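Local coordinates for homospermidine synthase (Legionella pneumophila subsp. pneumophila str. Philadelphia 1, PDB 2PH5), which probably makes homospermidine and binds NAD through a Rossmann-type domain, at residues I203-Y214 against E351-L362. Numbering follows the deposited sequence.
Sequences IHVAEQDSQVTY and EIIDGCDELGVL
Three buried carboxylates crowd one face of this strand pair: Glu207 OE2 lies 2.9 Å from Asp357 OD1, and Asp209 OD2 lies 3.3 Å from Asp357 OD2. Like-charged oxygens thus stand close together, acceptor against acceptor; the Glu207 and Asp357 carboxylate planes are 34° apart, and those of Asp209 and Asp357 are turned by a similar amount. The extended chain of Glu207, with CG anti to the backbone N (chi1 178°), carries OE2 across to Asp357. Outside hydroxyls also bind the cluster: Tyr319 OH at Glu207 OE1, Thr225 OG1 at Asp209 OD2, Thr392 OG1 at Asp357 OD2. Asp209 OD1 closes an Asx turn on Gln211 N and also accepts from Gln211 NE2 at 2.8 Å, on its syn side but tilted out of the carboxylate plane.

The backbones form an antiparallel pair inside the mixed sheet of the C-terminal domain, strand 203-209 running at 157° to strand 356-362. Regular pairing is seen at His204–Leu362 and Gln208–Glu358, whereas the bonds between Ala206 and Gly360 are weak and bent. At Ser210 the pattern breaks: its OG, not its carbonyl, accepts from Cys356 N at 2.9 Å, while Ser210 N donates almost straight to Cys356 O. Beyond this irregularity, Ile352 CD1 packs against Gln211 CB at 3.4 Å. Toward the other end, the Leu359 side chain touches Ala158, an NAD-binding residue, and Val205 touches Asn159, another, placing this same face against the cofactor site.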
ATOM      1  N   ILE A 203      -5.297  11.236  22.757  1.00 23.73           N
ATOM      2  CA  ILE A 203      -3.874  10.924  22.734  1.00 21.67           C
ATOM      3  C   ILE A 203      -3.611   9.825  21.706  1.00 20.94           C
ATOM      4  O   ILE A 203      -4.250   8.776  21.735  1.00 20.02           O
ATOM      5  CB  ILE A 203      -3.379  10.389  24.100  1.00 22.54           C
ATOM      6  CG1 ILE A 203      -3.437  11.478  25.175  1.00 23.24           C
ATOM      7  CG2 ILE A 203      -1.959   9.866  23.959  1.00 21.09           C
ATOM      8  CD1 ILE A 203      -2.849  11.033  26.521  1.00 22.23           C
ATOM      9  N   HIS A 204      -2.670  10.062  20.799  1.00 21.31           N
ATOM     10  CA  HIS A 204      -2.319   9.060  19.798  1.00 21.10           C
ATOM     11  C   HIS A 204      -0.890   8.593  20.022  1.00 21.04           C
ATOM     12  O   HIS A 204      -0.043   9.348  20.507  1.00 20.66           O
ATOM     13  CB  HIS A 204      -2.360   9.629  18.370  1.00 19.46           C
ATOM     14  CG  HIS A 204      -3.735   9.793  17.801  1.00 19.92           C
ATOM     15  ND1 HIS A 204      -3.965  10.416  16.592  1.00 16.76           N
ATOM     16  CD2 HIS A 204      -4.950   9.429  18.271  1.00 18.90           C
ATOM     17  CE1 HIS A 204      -5.261  10.431  16.343  1.00 17.40           C
ATOM     18  NE2 HIS A 204      -5.883   9.839  17.348  1.00 22.37           N
ATOM     19  N   VAL A 205      -0.636   7.337  19.680  1.00 19.77           N
ATOM     20  CA  VAL A 205       0.708   6.801  19.718  1.00 18.84           C
ATOM     21  C   VAL A 205       0.935   6.901  18.220  1.00 18.28           C
ATOM     22  O   VAL A 205       0.431   6.078  17.450  1.00 19.14           O
ATOM     23  CB  VAL A 205       0.756   5.322  20.169  1.00 20.16           C
ATOM     24  CG1 VAL A 205       2.185   4.800  20.065  1.00 17.90           C
ATOM     25  CG2 VAL A 205       0.266   5.201  21.621  1.00 19.62           C
ATOM     26  N   ALA A 206       1.619   7.964  17.810  1.00 17.82           N
ATOM     27  CA  ALA A 206       1.872   8.213  16.398  1.00 18.65           C
ATOM     28  C   ALA A 206       3.295   7.832  16.027  1.00 20.25           C
ATOM     29  O   ALA A 206       4.260   8.416  16.524  1.00 22.17           O
ATOM     30  CB  ALA A 206       1.612   9.678  16.079  1.00 17.11           C
ATOM     31  N   GLU A 207       3.413   6.835  15.158  1.00 20.44           N
ATOM     32  CA  GLU A 207       4.712   6.351  14.719  1.00 21.74           C
ATOM     33  C   GLU A 207       4.740   6.247  13.210  1.00 21.58           C
ATOM     34  O   GLU A 207       3.742   5.899  12.576  1.00 18.77           O
ATOM     35  CB  GLU A 207       5.017   4.975  15.330  1.00 20.13           C
ATOM     36  CG  GLU A 207       6.342   4.364  14.884  1.00 22.91           C
ATOM     37  CD  GLU A 207       6.585   2.974  15.466  1.00 27.68           C
ATOM     38  OE1 GLU A 207       5.825   2.566  16.375  1.00 28.85           O
ATOM     39  OE2 GLU A 207       7.541   2.291  15.024  1.00 27.24           O
ATOM     40  N   GLN A 208       5.898   6.545  12.640  1.00 21.77           N
ATOM     41  CA  GLN A 208       6.055   6.477  11.206  1.00 22.28           C
ATOM     42  C   GLN A 208       7.437   5.940  10.878  1.00 22.08           C
ATOM     43  O   GLN A 208       8.441   6.613  11.092  1.00 23.28           O
ATOM     44  CB  GLN A 208       5.846   7.860  10.615  1.00 21.40           C
ATOM     45  CG  GLN A 208       5.146   7.841   9.282  1.00 26.42           C
ATOM     46  CD  GLN A 208       4.363   9.110   9.049  1.00 28.57           C
ATOM     47  OE1 GLN A 208       3.976   9.423   7.920  1.00 26.31           O
ATOM     48  NE2 GLN A 208       4.115   9.854  10.130  1.00 30.88           N
ATOM     49  N   ASP A 209       7.465   4.708  10.375  1.00 22.65           N
ATOM     50  CA  ASP A 209       8.694   4.013  10.005  1.00 20.55           C
ATOM     51  C   ASP A 209       8.988   4.303   8.543  1.00 21.87           C
ATOM     52  O   ASP A 209       8.209   3.930   7.659  1.00 22.04           O
ATOM     53  CB  ASP A 209       8.507   2.501  10.194  1.00 21.42           C
ATOM     54  CG  ASP A 209       9.824   1.748  10.324  1.00 23.75           C
ATOM     55  OD1 ASP A 209      10.804   2.086   9.621  1.00 24.19           O
ATOM     56  OD2 ASP A 209       9.871   0.795  11.129  1.00 22.54           O
ATOM     57  N   SER A 210      10.117   4.963   8.291  1.00 21.82           N
ATOM     58  CA  SER A 210      10.525   5.302   6.929  1.00 20.97           C
ATOM     59  C   SER A 210      11.765   4.518   6.490  1.00 22.06           C
ATOM     60  O   SER A 210      12.404   4.869   5.503  1.00 22.98           O
ATOM     61  CB  SER A 210      10.809   6.809   6.814  1.00 19.15           C
ATOM     62  OG  SER A 210      11.904   7.208   7.624  1.00 20.19           O
ATOM     63  N   GLN A 211      12.115   3.459   7.211  1.00 22.23           N
ATOM     64  CA  GLN A 211      13.291   2.688   6.829  1.00 23.29           C
ATOM     65  C   GLN A 211      13.067   1.972   5.495  1.00 24.21           C
ATOM     66  O   GLN A 211      12.127   1.193   5.358  1.00 26.56           O
ATOM     67  CB  GLN A 211      13.650   1.692   7.942  1.00 19.85           C
ATOM     68  CG  GLN A 211      13.904   2.407   9.283  1.00 19.50           C
ATOM     69  CD  GLN A 211      14.088   1.469  10.460  1.00 21.66           C
ATOM     70  OE1 GLN A 211      15.195   0.956  10.707  1.00 20.75           O
ATOM     71  NE2 GLN A 211      12.999   1.231  11.200  1.00 17.74           N
ATOM     72  N   VAL A 212      13.908   2.279   4.506  1.00 23.69           N
ATOM     73  CA  VAL A 212      13.823   1.649   3.190  1.00 24.81           C
ATOM     74  C   VAL A 212      14.937   0.618   3.077  1.00 25.98           C
ATOM     75  O   VAL A 212      15.875   0.628   3.873  1.00 26.64           O
ATOM     76  CB  VAL A 212      13.975   2.660   2.031  1.00 25.23           C
ATOM     77  CG1 VAL A 212      12.763   3.563   1.977  1.00 24.79           C
ATOM     78  CG2 VAL A 212      15.254   3.462   2.197  1.00 25.69           C
ATOM     79  N   THR A 213      14.856  -0.247   2.071  1.00 25.65           N
ATOM     80  CA  THR A 213      15.842  -1.309   1.937  1.00 27.46           C
ATOM     81  C   THR A 213      16.324  -1.655   0.537  1.00 28.28           C
ATOM     82  O   THR A 213      15.803  -1.169  -0.465  1.00 29.50           O
ATOM     83  CB  THR A 213      15.289  -2.607   2.492  1.00 28.17           C
ATOM     84  OG1 THR A 213      14.130  -2.962   1.734  1.00 27.82           O
ATOM     85  CG2 THR A 213      14.910  -2.459   3.956  1.00 28.55           C
ATOM     86  N   TYR A 214      17.320  -2.536   0.500  1.00 27.44           N
ATOM     87  CA  TYR A 214      17.898  -3.038  -0.732  1.00 25.67           C
ATOM     88  C   TYR A 214      18.473  -4.436  -0.464  1.00 25.56           C
ATOM     89  O   TYR A 214      19.196  -4.647   0.505  1.00 22.99           O
ATOM     90  CB  TYR A 214      19.008  -2.111  -1.235  1.00 25.61           C
ATOM     91  CG  TYR A 214      19.702  -2.678  -2.449  1.00 27.34           C
ATOM     92  CD1 TYR A 214      19.130  -2.576  -3.726  1.00 28.20           C
ATOM     93  CD2 TYR A 214      20.877  -3.416  -2.312  1.00 26.76           C
ATOM     94  CE1 TYR A 214      19.714  -3.207  -4.832  1.00 26.10           C
ATOM     95  CE2 TYR A 214      21.460  -4.047  -3.403  1.00 27.63           C
ATOM     96  CZ  TYR A 214      20.874  -3.945  -4.654  1.00 27.77           C
ATOM     97  OH  TYR A 214      21.434  -4.626  -5.701  1.00 29.43           O
ATOM     98  N   GLU A 351      19.745  -5.071   5.333  1.00 20.81           N
ATOM     99  CA  GLU A 351      19.328  -4.600   4.028  1.00 22.57           C
ATOM    100  C   GLU A 351      18.786  -3.176   3.986  1.00 23.71           C
ATOM    101  O   GLU A 351      18.690  -2.588   2.909  1.00 23.92           O
ATOM    102  CB  GLU A 351      18.324  -5.559   3.380  1.00 23.96           C
ATOM    103  CG  GLU A 351      17.175  -6.003   4.252  1.00 30.56           C
ATOM    104  CD  GLU A 351      17.491  -7.250   5.075  1.00 31.94           C
ATOM    105  OE1 GLU A 351      18.184  -7.127   6.111  1.00 31.66           O
ATOM    106  OE2 GLU A 351      17.044  -8.351   4.673  1.00 30.59           O
ATOM    107  N   ILE A 352      18.448  -2.596   5.134  1.00 23.31           N
ATOM    108  CA  ILE A 352      17.943  -1.237   5.077  1.00 24.45           C
ATOM    109  C   ILE A 352      19.107  -0.279   4.846  1.00 23.23           C
ATOM    110  O   ILE A 352      20.148  -0.377   5.488  1.00 22.34           O
ATOM    111  CB  ILE A 352      17.119  -0.841   6.349  1.00 27.16           C
ATOM    112  CG1 ILE A 352      17.825   0.253   7.125  1.00 27.36           C
ATOM    113  CG2 ILE A 352      16.882  -2.043   7.241  1.00 26.70           C
ATOM    114  CD1 ILE A 352      16.914   0.908   8.087  1.00 31.92           C
ATOM    115  N   ILE A 353      18.929   0.645   3.911  1.00 23.43           N
ATOM    116  CA  ILE A 353      19.987   1.581   3.559  1.00 22.31           C
ATOM    117  C   ILE A 353      19.766   3.022   4.016  1.00 23.25           C
ATOM    118  O   ILE A 353      20.716   3.791   4.114  1.00 25.38           O
ATOM    119  CB  ILE A 353      20.191   1.574   2.039  1.00 19.21           C
ATOM    120  CG1 ILE A 353      18.978   2.217   1.350  1.00 18.69           C
ATOM    121  CG2 ILE A 353      20.396   0.145   1.566  1.00 16.15           C
ATOM    122  CD1 ILE A 353      18.953   2.101  -0.165  1.00 18.55           C
ATOM    123  N   ASP A 354      18.522   3.390   4.298  1.00 23.42           N
ATOM    124  CA  ASP A 354      18.232   4.757   4.703  1.00 25.77           C
ATOM    125  C   ASP A 354      16.934   4.787   5.501  1.00 26.69           C
ATOM    126  O   ASP A 354      16.234   3.774   5.608  1.00 27.42           O
ATOM    127  CB  ASP A 354      18.085   5.627   3.448  1.00 27.31           C
ATOM    128  CG  ASP A 354      18.139   7.112   3.746  1.00 30.43           C
ATOM    129  OD1 ASP A 354      17.491   7.878   3.003  1.00 33.44           O
ATOM    130  OD2 ASP A 354      18.829   7.529   4.702  1.00 32.44           O
ATOM    131  N   GLY A 355      16.623   5.945   6.073  1.00 26.25           N
ATOM    132  CA  GLY A 355      15.384   6.075   6.822  1.00 28.68           C
ATOM    133  C   GLY A 355      15.484   6.154   8.331  1.00 28.62           C
ATOM    134  O   GLY A 355      16.562   6.049   8.913  1.00 27.80           O
ATOM    135  N   CYS A 356      14.338   6.333   8.971  1.00 28.81           N
ATOM    136  CA  CYS A 356      14.308   6.439  10.412  1.00 31.17           C
ATOM    137  C   CYS A 356      12.959   6.015  10.974  1.00 29.31           C
ATOM    138  O   CYS A 356      11.996   5.801  10.234  1.00 27.56           O
ATOM    139  CB  CYS A 356      14.623   7.876  10.831  1.00 33.71           C
ATOM    140  SG  CYS A 356      13.426   9.076  10.258  1.00 47.37           S
ATOM    141  N   ASP A 357      12.895   5.890  12.291  1.00 27.51           N
ATOM    142  CA  ASP A 357      11.669   5.483  12.941  1.00 26.17           C
ATOM    143  C   ASP A 357      11.245   6.579  13.913  1.00 24.86           C
ATOM    144  O   ASP A 357      11.959   6.866  14.878  1.00 23.58           O
ATOM    145  CB  ASP A 357      11.896   4.168  13.690  1.00 27.09           C
ATOM    146  CG  ASP A 357      10.598   3.480  14.072  1.00 28.88           C
ATOM    147  OD1 ASP A 357       9.622   4.193  14.396  1.00 27.30           O
ATOM    148  OD2 ASP A 357      10.559   2.230  14.062  1.00 29.75           O
ATOM    149  N   GLU A 358      10.101   7.208  13.640  1.00 21.80           N
ATOM    150  CA  GLU A 358       9.590   8.262  14.511  1.00 19.88           C
ATOM    151  C   GLU A 358       8.506   7.733  15.411  1.00 17.80           C
ATOM    152  O   GLU A 358       7.345   7.685  15.022  1.00 16.58           O
ATOM    153  CB  GLU A 358       8.999   9.430  13.726  1.00 21.13           C
ATOM    154  CG  GLU A 358      10.007  10.454  13.332  1.00 26.10           C
ATOM    155  CD  GLU A 358       9.432  11.860  13.254  1.00 27.38           C
ATOM    156  OE1 GLU A 358       8.332  12.049  12.662  1.00 24.38           O
ATOM    157  OE2 GLU A 358      10.103  12.776  13.783  1.00 27.16           O
ATOM    158  N   LEU A 359       8.887   7.340  16.616  1.00 18.09           N
ATOM    159  CA  LEU A 359       7.939   6.818  17.583  1.00 18.66           C
ATOM    160  C   LEU A 359       7.656   7.890  18.625  1.00 17.37           C
ATOM    161  O   LEU A 359       8.581   8.487  19.166  1.00 18.06           O
ATOM    162  CB  LEU A 359       8.511   5.579  18.272  1.00 16.37           C
ATOM    163  CG  LEU A 359       7.699   5.075  19.468  1.00 15.47           C
ATOM    164  CD1 LEU A 359       6.311   4.678  18.994  1.00  9.97           C
ATOM    165  CD2 LEU A 359       8.411   3.876  20.126  1.00 14.21           C
ATOM    166  N   GLY A 360       6.380   8.141  18.895  1.00 16.03           N
ATOM    167  CA  GLY A 360       6.036   9.147  19.878  1.00 18.24           C
ATOM    168  C   GLY A 360       4.552   9.207  20.164  1.00 19.79           C
ATOM    169  O   GLY A 360       3.780   8.400  19.647  1.00 21.27           O
ATOM    170  N   VAL A 361       4.159  10.168  20.994  1.00 19.04           N
ATOM    171  CA  VAL A 361       2.765  10.351  21.368  1.00 21.23           C
ATOM    172  C   VAL A 361       2.253  11.737  21.022  1.00 22.52           C
ATOM    173  O   VAL A 361       2.929  12.742  21.229  1.00 24.86           O
ATOM    174  CB  VAL A 361       2.545  10.132  22.873  1.00 19.05           C
ATOM    175  CG1 VAL A 361       2.634   8.654  23.196  1.00 18.21           C
ATOM    176  CG2 VAL A 361       3.581  10.912  23.662  1.00 16.52           C
ATOM    177  N   LEU A 362       1.040  11.781  20.499  1.00 23.45           N
ATOM    178  CA  LEU A 362       0.430  13.031  20.107  1.00 23.90           C
ATOM    179  C   LEU A 362      -0.695  13.366  21.067  1.00 25.37           C
ATOM    180  O   LEU A 362      -1.643  12.590  21.212  1.00 24.92           O
ATOM    181  CB  LEU A 362      -0.111  12.891  18.686  1.00 23.00           C
ATOM    182  CG  LEU A 362      -0.701  14.111  17.983  1.00 23.44           C
ATOM    183  CD1 LEU A 362       0.358  15.208  17.919  1.00 22.11           C
ATOM    184  CD2 LEU A 362      -1.169  13.715  16.570  1.00 18.88           C
TER
HETATM  185  O   HOH W   1       9.946   8.320   9.556  1.00 19.07           O